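Local coordinates for protein ABC transporter (Caldanaerobius, PDB 4G68) that probably serves as the extracellular solute-binding component of an ABC transporter, capturing xylan-derived oligosaccharides for uptake by a thermophilic bacterium, at residues A[105-110]-A[223-228]. Numbering follows the deposited sequence.
Sequences AYKTKI and DEWPGM. With XYP (beta-D-xylopyranose), chain D.
The indole of Trp225 carries a bound xylose unit on one face, with XYP C3 3.6 Å above the ring plane and displaced toward the rim; CD of Pro226 lies against the opposite face, also toward the rim. Lys107 NZ comes in obliquely to the five-membered ring, an off-centre cation-pi contact 32° off the normal. The ammonium lies 3.8 Å from the centroid of that ring. Its closest approach is NZ to CD1 of Trp225 at 3.4 Å. Asp104 ties both partners together, accepting a hydrogen bond from Trp225 NE1 at OD2 and forming a salt bridge with Lys107 NZ through OD1. In this fold, of the periplasmic-binding-protein type, helix 103-115 brings Lys107 to two vicinal hydroxyls of the sugar, and the first turn of helix 225-239 sets Trp225 against it, a carbohydrate–aromatic contact common in sugar-binding proteins. The lysine runs extended beyond CG, and NZ donates to both XYP O3 and XYP O2, each at 2.9 Å. With an alanine at Trp225, the sugar would probably lose the aromatic surface beside it, Lys107 its cation-pi partner and Asp104 OD2 its indole donor. The same xylose unit is also hydrogen-bonded by Asn103, Gln177, Trp229 and Asp417.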
loop_
_atom_site.group_PDB
_atom_site.type_symbol
_atom_site.label_atom_id
_atom_site.label_comp_id
_atom_site.label_asym_id
_atom_site.label_seq_id
_atom_site.Cartn_x
_atom_site.Cartn_y
_atom_site.Cartn_z
ATOM N N ALA A 105 -6.264 12.855 -1.454
ATOM C CA ALA A 105 -7.100 13.757 -2.346
ATOM C C ALA A 105 -7.263 13.147 -3.751
ATOM O O ALA A 105 -8.252 13.397 -4.447
ATOM C CB ALA A 105 -6.452 15.097 -2.455
ATOM N N TYR A 106 -6.287 12.316 -4.154
ATOM C CA TYR A 106 -6.359 11.690 -5.484
ATOM C C TYR A 106 -7.481 10.683 -5.555
ATOM O O TYR A 106 -8.183 10.611 -6.542
ATOM C CB TYR A 106 -5.021 11.007 -5.791
ATOM C CG TYR A 106 -5.027 10.319 -7.119
ATOM C CD1 TYR A 106 -4.688 10.990 -8.237
ATOM C CD2 TYR A 106 -5.328 8.943 -7.258
ATOM C CE1 TYR A 106 -4.663 10.366 -9.479
ATOM C CE2 TYR A 106 -5.375 8.329 -8.515
ATOM C CZ TYR A 106 -4.964 9.036 -9.622
ATOM O OH TYR A 106 -5.021 8.505 -10.917
ATOM N N LYS A 107 -7.678 9.916 -4.479
ATOM C CA LYS A 107 -8.854 9.016 -4.454
ATOM C C LYS A 107 -10.134 9.773 -4.731
ATOM O O LYS A 107 -10.953 9.341 -5.575
ATOM C CB LYS A 107 -8.998 8.407 -3.054
ATOM C CG LYS A 107 -7.759 7.611 -2.700
ATOM C CD LYS A 107 -7.785 7.231 -1.206
ATOM C CE LYS A 107 -6.493 6.480 -0.950
ATOM N NZ LYS A 107 -6.289 6.217 0.554
ATOM N N THR A 108 -10.310 10.917 -4.043
ATOM C CA THR A 108 -11.498 11.725 -4.296
ATOM C C THR A 108 -11.602 12.209 -5.743
ATOM O O THR A 108 -12.668 12.112 -6.381
ATOM C CB THR A 108 -11.528 12.929 -3.335
ATOM O OG1 THR A 108 -11.466 12.440 -1.995
ATOM C CG2 THR A 108 -12.803 13.778 -3.526
ATOM N N LYS A 109 -10.488 12.712 -6.233
ATOM C CA LYS A 109 -10.396 13.290 -7.580
ATOM C C LYS A 109 -10.759 12.227 -8.631
ATOM O O LYS A 109 -11.623 12.506 -9.472
ATOM C CB LYS A 109 -9.012 13.805 -7.857
ATOM C CG LYS A 109 -8.907 14.580 -9.171
ATOM C CD LYS A 109 -7.507 15.144 -9.339
ATOM C CE LYS A 109 -7.468 15.855 -10.725
ATOM N NZ LYS A 109 -6.176 16.324 -11.253
ATOM N N ILE A 110 -10.104 11.049 -8.582
ATOM C CA ILE A 110 -10.278 10.082 -9.678
ATOM C C ILE A 110 -11.714 9.471 -9.645
ATOM O O ILE A 110 -12.332 9.262 -10.701
ATOM C CB ILE A 110 -9.147 8.989 -9.714
ATOM C CG1 ILE A 110 -9.261 8.172 -11.011
ATOM C CG2 ILE A 110 -9.220 8.071 -8.487
ATOM C CD1 ILE A 110 -9.124 9.023 -12.285
ATOM N N ASP A 223 -5.933 10.159 8.088
ATOM C CA ASP A 223 -6.545 9.666 6.891
ATOM C C ASP A 223 -7.016 8.204 6.967
ATOM O O ASP A 223 -7.565 7.672 6.006
ATOM C CB ASP A 223 -5.671 9.932 5.656
ATOM C CG ASP A 223 -5.469 11.381 5.378
ATOM O OD1 ASP A 223 -6.486 12.120 5.169
ATOM O OD2 ASP A 223 -4.277 11.790 5.340
ATOM N N GLU A 224 -6.837 7.589 8.151
ATOM C CA GLU A 224 -7.452 6.324 8.550
ATOM C C GLU A 224 -6.850 5.056 7.933
ATOM O O GLU A 224 -6.668 4.029 8.645
ATOM C CB GLU A 224 -8.969 6.369 8.319
ATOM C CG GLU A 224 -9.629 7.503 9.157
ATOM C CD GLU A 224 -11.149 7.344 9.279
ATOM O OE1 GLU A 224 -11.768 6.585 8.500
ATOM O OE2 GLU A 224 -11.730 8.052 10.189
ATOM N N TRP A 225 -6.475 5.108 6.661
ATOM C CA TRP A 225 -5.947 3.915 6.044
ATOM C C TRP A 225 -4.563 3.454 6.638
ATOM O O TRP A 225 -4.336 2.287 6.734
ATOM C CB TRP A 225 -5.951 4.068 4.501
ATOM C CG TRP A 225 -4.964 5.056 4.007
ATOM C CD1 TRP A 225 -5.152 6.409 3.700
ATOM C CD2 TRP A 225 -3.527 4.792 3.828
ATOM N NE1 TRP A 225 -3.976 7.007 3.346
ATOM C CE2 TRP A 225 -2.937 6.058 3.410
ATOM C CE3 TRP A 225 -2.670 3.642 4.026
ATOM C CZ2 TRP A 225 -1.559 6.188 3.113
ATOM C CZ3 TRP A 225 -1.264 3.815 3.758
ATOM C CH2 TRP A 225 -0.730 5.080 3.302
ATOM N N PRO A 226 -3.710 4.389 7.110
ATOM C CA PRO A 226 -2.424 3.855 7.652
ATOM C C PRO A 226 -2.572 3.033 8.910
ATOM O O PRO A 226 -1.927 1.981 9.048
ATOM C CB PRO A 226 -1.629 5.116 7.959
ATOM C CG PRO A 226 -2.169 6.157 6.946
ATOM C CD PRO A 226 -3.649 5.861 6.959
ATOM N N GLY A 227 -3.454 3.456 9.795
ATOM C CA GLY A 227 -3.769 2.671 11.012
ATOM C C GLY A 227 -4.516 1.384 10.670
ATOM O O GLY A 227 -4.343 0.360 11.308
HETATM N N MSE A 228 -5.393 1.424 9.709
HETATM C CA MSE A 228 -6.075 0.244 9.233
HETATM C C MSE A 228 -5.123 -0.842 8.817
HETATM O O MSE A 228 -5.479 -1.985 9.027
HETATM C CB MSE A 228 -6.971 0.635 8.059
HETATM C CG MSE A 228 -7.927 -0.431 7.613
HETATM SE SE MSE A 228 -8.266 -0.073 5.650
HETATM C CE MSE A 228 -6.350 -0.403 5.146
HETATM C C1 XYP D . -2.217 3.369 -0.585
HETATM C C2 XYP D . -3.673 3.819 -0.519
HETATM C C3 XYP D . -4.345 3.062 0.633
HETATM C C4 XYP D . -4.089 1.535 0.559
HETATM C C5 XYP D . -2.597 1.191 0.284
HETATM O O2 XYP D . -3.719 5.224 -0.373
HETATM O O3 XYP D . -5.755 3.373 0.559
HETATM O O4 XYP D . -4.510 0.853 1.744
HETATM O O5 XYP D . -2.103 1.979 -0.793
#